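Local coordinates for histone fold protein (Methanopyrus kandleri, PDB 1F1E) that is an archaeal histone that carries two histone folds in one chain, pairs them with each other, and probably binds and compacts DNA, at residues I13-R21 against C113-A124; Y41-L50 against H62-L70. All coordinates share one frame; numbering follows the deposited sequence. Where two conformers were deposited one is given.

Contact 1 (I13-R21 against C113-A124); sequences IFRQGIGER and CRATEELGEKAA
Phe14 lays one face of its ring on Gly120, whose CA stands 3.6 Å from the ring centroid and 23° off the ring normal, a CH-pi contact. CG lies anti to the backbone N (chi1 -176°), which carries the ring against helix 102-129 as a knob among Thr116, Leu119, Gly120 and Ala123. Phe14 CZ meets Ala123 CB at 3.8 Å, while Leu119 CG lies at the ring edge. Glycine suits position 120 because a CB there would run into Phe14 O; a CB on Gly17 would likewise strike Glu117 O. With both side chains absent the backbones close in, and Gly17 O takes a CA-H...O contact from Glu121 CA at 3.3 Å. Beside the ring, branched Ile13 sends CG2 against Cys113 O and CD1 to Cys113 SG, 3.8 Å away.

The outer flank is polar. Gln16 and Glu117 cross at about a right angle, and NE2 of Gln16 bonds OE2 of Glu117 at 2.8 Å from above the carboxylate plane, the N-H...O angle a bent 138°. The other oxygen, OE1 of Glu117, joins Arg114 in a salt bridge, so both ends of the carboxylate are gripped. Farther along, the extended Arg21 passes its CD 3.6 Å from Ala124 CB, which lies over a guanidinium face; NH1 bonds Ile18 O and NH2 pairs with Asp128. The contact joins the first short helix and following loop of one histone fold to the long median helix of the other, as in the handshake pairing of histone dimers.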
loop_
_atom_site.group_PDB
_atom_site.type_symbol
_atom_site.label_atom_id
_atom_site.label_comp_id
_atom_site.label_asym_id
_atom_site.label_seq_id
_atom_site.Cartn_x
_atom_site.Cartn_y
_atom_site.Cartn_z
ATOM N N ILE A 13 2.664 -21.517 -4.713
ATOM C CA ILE A 13 2.967 -20.219 -5.278
ATOM C C ILE A 13 3.935 -19.523 -4.337
ATOM O O ILE A 13 4.920 -18.934 -4.739
ATOM C CB ILE A 13 1.709 -19.448 -5.578
ATOM C CG1 ILE A 13 0.909 -20.095 -6.712
ATOM C CG2 ILE A 13 1.984 -18.004 -5.898
ATOM C CD1 ILE A 13 -0.559 -19.657 -6.725
ATOM N N PHE A 14 3.619 -19.529 -3.046
ATOM C CA PHE A 14 4.547 -18.904 -2.083
ATOM C C PHE A 14 5.923 -19.536 -2.175
ATOM O O PHE A 14 6.956 -18.867 -2.151
ATOM C CB PHE A 14 3.962 -19.095 -0.697
ATOM C CG PHE A 14 4.738 -18.435 0.398
ATOM C CD1 PHE A 14 5.655 -19.120 1.138
ATOM C CD2 PHE A 14 4.545 -17.081 0.670
ATOM C CE1 PHE A 14 6.379 -18.529 2.163
ATOM C CE2 PHE A 14 5.275 -16.486 1.651
ATOM C CZ PHE A 14 6.185 -17.198 2.399
ATOM N N ARG A 15 5.913 -20.874 -2.291
ATOM C CA ARG A 15 7.191 -21.590 -2.329
ATOM C C ARG A 15 8.006 -21.286 -3.570
ATOM O O ARG A 15 9.233 -21.396 -3.642
ATOM C CB ARG A 15 6.862 -23.091 -2.206
ATOM C CG ARG A 15 7.731 -24.006 -1.463
ATOM C CD ARG A 15 7.241 -25.439 -1.621
ATOM N NE ARG A 15 6.608 -25.940 -0.394
ATOM C CZ ARG A 15 7.342 -26.311 0.660
ATOM N NH1 ARG A 15 6.750 -26.769 1.751
ATOM N NH2 ARG A 15 8.665 -26.220 0.636
ATOM N N GLN A 16 7.401 -20.811 -4.649
ATOM C CA GLN A 16 8.126 -20.371 -5.807
ATOM C C GLN A 16 9.102 -19.269 -5.454
ATOM O O GLN A 16 10.096 -19.084 -6.132
ATOM C CB GLN A 16 7.211 -19.745 -6.875
ATOM C CG GLN A 16 6.319 -20.764 -7.540
ATOM C CD GLN A 16 5.236 -20.231 -8.446
ATOM O OE1 GLN A 16 4.467 -20.983 -9.022
ATOM N NE2 GLN A 16 5.151 -18.916 -8.591
ATOM N N GLY A 17 8.825 -18.540 -4.375
ATOM C CA GLY A 17 9.724 -17.474 -4.011
ATOM C C GLY A 17 10.738 -17.882 -2.969
ATOM O O GLY A 17 11.551 -17.022 -2.602
ATOM N N ILE A 18 10.743 -19.108 -2.442
ATOM C CA ILE A 18 11.708 -19.369 -1.369
ATOM C C ILE A 18 12.895 -20.178 -1.840
ATOM O O ILE A 18 13.687 -20.662 -1.042
ATOM C CB ILE A 18 11.038 -20.005 -0.107
ATOM C CG1 ILE A 18 10.619 -21.443 -0.301
ATOM C CG2 ILE A 18 9.933 -19.048 0.319
ATOM C CD1 ILE A 18 9.819 -22.155 0.749
ATOM N N GLY A 19 13.150 -20.377 -3.113
ATOM C CA GLY A 19 14.186 -21.243 -3.603
ATOM C C GLY A 19 14.075 -22.618 -2.990
ATOM O O GLY A 19 13.020 -23.236 -2.887
ATOM N N GLU A 20 15.250 -23.074 -2.561
ATOM C CA GLU A 20 15.338 -24.438 -2.057
ATOM C C GLU A 20 15.076 -24.514 -0.565
ATOM O O GLU A 20 15.115 -25.556 0.086
ATOM C CB GLU A 20 16.705 -24.966 -2.521
ATOM N N ARG A 21 14.719 -23.421 0.095
ATOM C CA ARG A 21 14.413 -23.488 1.516
ATOM C C ARG A 21 13.229 -24.351 1.920
ATOM O O ARG A 21 12.328 -24.521 1.123
ATOM C CB ARG A 21 14.092 -22.031 1.962
ATOM C CG ARG A 21 15.341 -21.182 1.788
ATOM C CD ARG A 21 15.015 -19.714 2.071
ATOM N NE ARG A 21 16.252 -18.956 1.805
ATOM C CZ ARG A 21 16.614 -18.595 0.573
ATOM N NH1 ARG A 21 15.900 -18.855 -0.536
ATOM N NH2 ARG A 21 17.760 -17.930 0.483
ATOM N N CYS A 113 -0.844 -13.679 -7.484
ATOM C CA CYS A 113 0.134 -14.755 -7.433
ATOM C C CYS A 113 1.558 -14.204 -7.322
ATOM O O CYS A 113 2.303 -14.736 -6.487
ATOM C CB CYS A 113 -0.039 -15.658 -8.637
ATOM S SG CYS A 113 -1.595 -16.557 -8.658
ATOM N N ARG A 114 1.853 -13.195 -8.124
ATOM C CA ARG A 114 3.168 -12.602 -8.031
ATOM C C ARG A 114 3.368 -11.996 -6.651
ATOM O O ARG A 114 4.441 -12.097 -6.057
ATOM C CB ARG A 114 3.382 -11.549 -9.085
ATOM C CG ARG A 114 4.677 -10.780 -8.975
ATOM C CD ARG A 114 5.932 -11.658 -9.110
ATOM N NE ARG A 114 7.059 -10.878 -8.729
ATOM C CZ ARG A 114 8.176 -11.212 -8.114
ATOM N NH1 ARG A 114 8.390 -12.460 -7.773
ATOM N NH2 ARG A 114 9.070 -10.278 -7.847
ATOM N N ALA A 115 2.333 -11.373 -6.060
ATOM C CA ALA A 115 2.440 -10.796 -4.739
ATOM C C ALA A 115 2.731 -11.873 -3.707
ATOM O O ALA A 115 3.546 -11.691 -2.801
ATOM C CB ALA A 115 1.210 -10.027 -4.375
ATOM N N THR A 116 2.139 -13.037 -3.876
ATOM C CA THR A 116 2.386 -14.159 -2.975
ATOM C C THR A 116 3.833 -14.693 -3.116
ATOM O O THR A 116 4.468 -14.892 -2.094
ATOM C CB THR A 116 1.356 -15.253 -3.256
ATOM O OG1 THR A 116 0.055 -14.776 -3.006
ATOM C CG2 THR A 116 1.514 -16.439 -2.317
ATOM N N GLU A 117 4.285 -14.846 -4.351
ATOM C CA GLU A 117 5.650 -15.241 -4.612
ATOM C C GLU A 117 6.632 -14.240 -4.043
ATOM O O GLU A 117 7.622 -14.572 -3.416
ATOM C CB GLU A 117 5.808 -15.364 -6.130
ATOM C CG GLU A 117 7.193 -15.829 -6.566
ATOM C CD GLU A 117 7.222 -15.831 -8.088
ATOM O OE1 GLU A 117 7.271 -14.763 -8.713
ATOM O OE2 GLU A 117 7.183 -16.965 -8.575
ATOM N N GLU A 118 6.344 -12.962 -4.225
ATOM C CA GLU A 118 7.178 -11.900 -3.678
ATOM C C GLU A 118 7.229 -11.916 -2.149
ATOM O O GLU A 118 8.274 -11.699 -1.521
ATOM C CB GLU A 118 6.693 -10.559 -4.161
ATOM C CG GLU A 118 7.649 -9.434 -4.007
ATOM C CD GLU A 118 6.977 -8.259 -4.745
ATOM O OE1 GLU A 118 7.527 -7.711 -5.705
ATOM O OE2 GLU A 118 5.859 -7.939 -4.292
ATOM N N LEU A 119 6.086 -12.256 -1.592
ATOM C CA LEU A 119 6.100 -12.462 -0.128
ATOM C C LEU A 119 7.020 -13.590 0.284
ATOM O O LEU A 119 7.712 -13.480 1.307
ATOM C CB LEU A 119 4.677 -12.717 0.319
ATOM C CG LEU A 119 4.382 -12.598 1.803
ATOM C CD1 LEU A 119 4.474 -11.115 2.238
ATOM C CD2 LEU A 119 3.085 -13.291 2.139
ATOM N N GLY A 120 7.035 -14.663 -0.487
ATOM C CA GLY A 120 7.917 -15.770 -0.213
ATOM C C GLY A 120 9.368 -15.319 -0.335
ATOM O O GLY A 120 10.259 -15.648 0.442
ATOM N N GLU A 121 9.673 -14.499 -1.334
ATOM C CA GLU A 121 11.035 -13.994 -1.443
ATOM C C GLU A 121 11.439 -13.179 -0.230
ATOM O O GLU A 121 12.560 -13.262 0.289
ATOM C CB GLU A 121 11.178 -13.106 -2.667
ATOM C CG GLU A 121 10.984 -13.812 -3.970
ATOM C CD GLU A 121 10.952 -12.905 -5.183
ATOM O OE1 GLU A 121 10.631 -13.421 -6.263
ATOM O OE2 GLU A 121 11.351 -11.702 -5.125
ATOM N N LYS A 122 10.554 -12.312 0.238
ATOM C CA LYS A 122 10.850 -11.490 1.366
ATOM C C LYS A 122 11.012 -12.332 2.635
ATOM O O LYS A 122 11.914 -12.100 3.451
ATOM C CB LYS A 122 9.748 -10.419 1.538
ATOM C CG LYS A 122 10.150 -9.347 2.588
ATOM C CD LYS A 122 11.308 -8.512 2.099
ATOM C CE LYS A 122 11.744 -7.376 2.991
ATOM N NZ LYS A 122 12.946 -6.819 2.274
ATOM N N ALA A 123 10.103 -13.309 2.805
ATOM C CA ALA A 123 10.229 -14.201 3.963
ATOM C C ALA A 123 11.567 -14.956 3.926
ATOM O O ALA A 123 12.172 -15.165 4.972
ATOM C CB ALA A 123 9.024 -15.146 3.979
ATOM N N ALA A 124 11.993 -15.375 2.739
ATOM C CA ALA A 124 13.245 -16.095 2.537
ATOM C C ALA A 124 14.393 -15.200 2.982
ATOM O O ALA A 124 15.351 -15.624 3.670
ATOM C CB ALA A 124 13.396 -16.606 1.129
HETATM O O HOH W 1 11.303 -16.271 -6.844
HETATM O O HOH W 2 10.177 -17.381 -8.775
#

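Contact 2 (Y41-L50 against H62-L70); sequences YVANAAKSVL and HLKALADVL
Leu66 drives its two methyls into helix 25-51 as a knob among Val42, Ala45, Ala46 and Val49. Its CG stands anti to the carbonyl carbon (chi1 -74°), and the branches divide the work: CD1 reaches Val42 O at 3.4 Å and rests against Val42 CG1, while CD2 presses on Ala45 CB at 3.4 Å, tighter than usual van der Waals contact, and meets Val49 CG2. Small alanines suit the wall of this hole, since they let the leucine come down to the backbone. With an alanine here instead of Leu66, Val42, Ala45 and Val49 would lose the methyls they close on, which is likely to open a gap between the two helices.

On one flank Leu63 CD1 touches Ala46 CB at 3.9 Å. Val49 CG1 packs against the backbone of His62. On the other flank Leu70 CD2 lies near the plane of the Tyr41 ring, 3.4 Å from OH; that hydroxyl hydrogen-bonds Val69 O of the second subunit. The segment axes approach to 9.2 Å at 117°. Around this crossing, helix 102-129 packs on Val42 and Leu63, strand 57-58 adds Leu58, and Val69 of the second subunit packs on Ala45.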
loop_
_atom_site.group_PDB
_atom_site.type_symbol
_atom_site.label_atom_id
_atom_site.label_comp_id
_atom_site.label_asym_id
_atom_site.label_seq_id
_atom_site.Cartn_x
_atom_site.Cartn_y
_atom_site.Cartn_z
ATOM N N TYR A 41 -8.533 -8.006 -0.476
ATOM C CA TYR A 41 -8.116 -6.644 -0.397
ATOM C C TYR A 41 -7.820 -6.088 -1.794
ATOM O O TYR A 41 -8.215 -5.010 -2.176
ATOM C CB TYR A 41 -6.892 -6.547 0.540
ATOM C CG TYR A 41 -6.112 -5.272 0.307
ATOM C CD1 TYR A 41 -6.443 -4.031 0.801
ATOM C CD2 TYR A 41 -4.951 -5.333 -0.430
ATOM C CE1 TYR A 41 -5.656 -2.943 0.531
ATOM C CE2 TYR A 41 -4.143 -4.245 -0.722
ATOM C CZ TYR A 41 -4.527 -3.029 -0.210
ATOM O OH TYR A 41 -3.733 -1.923 -0.484
ATOM N N VAL A 42 -7.085 -6.884 -2.591
ATOM C CA VAL A 42 -6.711 -6.491 -3.936
ATOM C C VAL A 42 -7.951 -6.405 -4.803
ATOM O O VAL A 42 -8.108 -5.484 -5.585
ATOM C CB VAL A 42 -5.670 -7.404 -4.557
ATOM C CG1 VAL A 42 -5.403 -7.023 -5.984
ATOM C CG2 VAL A 42 -4.362 -7.311 -3.750
ATOM N N ALA A 43 -8.879 -7.291 -4.666
ATOM C CA ALA A 43 -10.118 -7.251 -5.455
ATOM C C ALA A 43 -10.961 -6.021 -5.089
ATOM O O ALA A 43 -11.502 -5.317 -5.978
ATOM C CB ALA A 43 -10.870 -8.532 -5.236
ATOM N N ASN A 44 -11.041 -5.722 -3.776
ATOM C CA ASN A 44 -11.746 -4.508 -3.361
ATOM C C ASN A 44 -11.046 -3.268 -3.884
ATOM O O ASN A 44 -11.707 -2.323 -4.308
ATOM C CB ASN A 44 -11.898 -4.440 -1.828
ATOM N N ALA A 45 -9.731 -3.313 -3.887
ATOM C CA ALA A 45 -8.977 -2.168 -4.445
ATOM C C ALA A 45 -9.216 -1.997 -5.910
ATOM O O ALA A 45 -9.379 -0.868 -6.373
ATOM C CB ALA A 45 -7.507 -2.392 -4.155
ATOM N N ALA A 46 -9.285 -3.114 -6.636
ATOM C CA ALA A 46 -9.639 -3.092 -8.035
ATOM C C ALA A 46 -11.014 -2.465 -8.231
ATOM O O ALA A 46 -11.112 -1.650 -9.155
ATOM C CB ALA A 46 -9.610 -4.511 -8.579
ATOM N N LYS A 47 -11.973 -2.794 -7.387
ATOM C CA LYS A 47 -13.275 -2.141 -7.516
ATOM C C LYS A 47 -13.140 -0.630 -7.273
ATOM O O LYS A 47 -13.721 0.178 -8.018
ATOM C CB LYS A 47 -14.271 -2.769 -6.565
ATOM C CG LYS A 47 -15.629 -2.116 -6.450
ATOM C CD LYS A 47 -16.462 -2.151 -7.726
ATOM C CE LYS A 47 -17.896 -1.727 -7.390
ATOM N NZ LYS A 47 -18.624 -1.580 -8.674
ATOM N N SER A 48 -12.380 -0.230 -6.256
ATOM C CA SER A 48 -12.166 1.178 -5.954
ATOM C C SER A 48 -11.563 1.871 -7.171
ATOM O O SER A 48 -12.051 2.978 -7.516
ATOM C CB SER A 48 -11.258 1.349 -4.756
ATOM O OG SER A 48 -11.860 0.831 -3.583
ATOM N N VAL A 49 -10.568 1.301 -7.821
ATOM C CA VAL A 49 -9.930 1.925 -8.987
ATOM C C VAL A 49 -10.913 1.963 -10.136
ATOM O O VAL A 49 -10.948 2.985 -10.855
ATOM C CB VAL A 49 -8.616 1.205 -9.293
ATOM C CG1 VAL A 49 -8.015 1.695 -10.595
ATOM C CG2 VAL A 49 -7.671 1.369 -8.100
ATOM N N LEU A 50 -11.759 0.940 -10.322
ATOM C CA LEU A 50 -12.814 1.027 -11.353
ATOM C C LEU A 50 -14.018 1.872 -10.979
ATOM O O LEU A 50 -14.584 2.615 -11.826
ATOM C CB LEU A 50 -13.205 -0.420 -11.718
ATOM C CG LEU A 50 -14.469 -0.552 -12.564
ATOM C CD1 LEU A 50 -14.183 -0.252 -14.026
ATOM C CD2 LEU A 50 -15.061 -1.945 -12.393
ATOM N N HIS A 62 -6.793 -1.134 -14.922
ATOM C CA HIS A 62 -7.087 -0.964 -13.512
ATOM C C HIS A 62 -6.162 -1.775 -12.592
ATOM O O HIS A 62 -5.738 -1.266 -11.530
ATOM C CB HIS A 62 -8.538 -1.395 -13.262
ATOM C CG HIS A 62 -9.373 -0.553 -14.163
ATOM N ND1 HIS A 62 -10.502 -1.055 -14.687
ATOM C CD2 HIS A 62 -9.298 0.690 -14.638
ATOM C CE1 HIS A 62 -11.122 -0.193 -15.463
ATOM N NE2 HIS A 62 -10.379 0.944 -15.459
ATOM N N LEU A 63 -5.847 -2.997 -13.026
ATOM C CA LEU A 63 -4.962 -3.785 -12.194
ATOM C C LEU A 63 -3.518 -3.319 -12.319
ATOM O O LEU A 63 -2.773 -3.420 -11.356
ATOM C CB LEU A 63 -5.065 -5.248 -12.607
ATOM C CG LEU A 63 -6.315 -6.043 -12.286
ATOM C CD1 LEU A 63 -6.711 -5.875 -10.829
ATOM C CD2 LEU A 63 -7.444 -5.712 -13.220
ATOM N N LYS A 64 -3.180 -2.764 -13.491
ATOM C CA LYS A 64 -1.847 -2.201 -13.609
ATOM C C LYS A 64 -1.650 -1.042 -12.651
ATOM O O LYS A 64 -0.601 -0.881 -11.984
ATOM C CB LYS A 64 -1.656 -1.826 -15.075
ATOM N N ALA A 65 -2.680 -0.219 -12.515
ATOM C CA ALA A 65 -2.587 0.839 -11.502
ATOM C C ALA A 65 -2.404 0.273 -10.106
ATOM O O ALA A 65 -1.573 0.809 -9.385
ATOM C CB ALA A 65 -3.818 1.731 -11.555
ATOM N N LEU A 66 -3.063 -0.793 -9.705
ATOM C CA LEU A 66 -2.910 -1.315 -8.370
ATOM C C LEU A 66 -1.502 -1.869 -8.192
ATOM O O LEU A 66 -0.898 -1.746 -7.143
ATOM C CB LEU A 66 -3.871 -2.464 -8.013
ATOM C CG LEU A 66 -5.336 -2.264 -7.734
ATOM C CD1 LEU A 66 -5.971 -3.593 -7.428
ATOM C CD2 LEU A 66 -5.511 -1.238 -6.611
ATOM N N ALA A 67 -1.009 -2.567 -9.186
ATOM C CA ALA A 67 0.365 -3.094 -9.087
ATOM C C ALA A 67 1.365 -1.980 -8.912
ATOM O O ALA A 67 2.275 -2.193 -8.109
ATOM C CB ALA A 67 0.737 -3.924 -10.293
ATOM N N ASP A 68 1.131 -0.875 -9.614
ATOM C CA ASP A 68 2.109 0.237 -9.551
ATOM C C ASP A 68 1.952 0.786 -8.163
ATOM O O ASP A 68 2.976 1.020 -7.424
ATOM C CB ASP A 68 2.033 1.128 -10.779
ATOM C CG ASP A 68 1.085 2.202 -11.222
ATOM N N VAL A 69 0.774 0.942 -7.556
ATOM C CA VAL A 69 0.762 1.531 -6.226
ATOM C C VAL A 69 1.163 0.573 -5.099
ATOM O O VAL A 69 1.765 0.944 -4.088
ATOM C CB VAL A 69 -0.548 2.229 -5.790
ATOM C CG1 VAL A 69 -1.327 2.805 -6.978
ATOM C CG2 VAL A 69 -1.318 1.255 -4.903
ATOM N N LEU A 70 0.893 -0.730 -5.216
ATOM C CA LEU A 70 1.416 -1.667 -4.238
ATOM C C LEU A 70 2.894 -1.991 -4.458
ATOM O O LEU A 70 3.490 -2.672 -3.588
ATOM C CB LEU A 70 0.600 -2.976 -4.295
ATOM C CG LEU A 70 -0.876 -2.760 -3.921
ATOM C CD1 LEU A 70 -1.683 -4.005 -4.215
ATOM C CD2 LEU A 70 -0.954 -2.402 -2.433
#

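Both contacts are buried, yet they lie on opposite sides of the chain's centre, with their own centres about 21 Å apart, and hold different elements. Contact 2 joins two helices of the first histone fold, close in sequence, through apolar side chains; contact 1 bridges residues far apart in sequence and ties the first fold to the second. Their chemistry follows: contact 1 combines a glycine-lined aromatic core with a partly exposed border of amide, carboxylates and water, whereas contact 2 is built mainly of leucine, valine and alanine, with a histidine near one end and a tyrosine near the other, whose hydroxyl bonds to the second subunit. Helix 102-129 connects them, supplying one segment of contact 1 and covering part of contact 2.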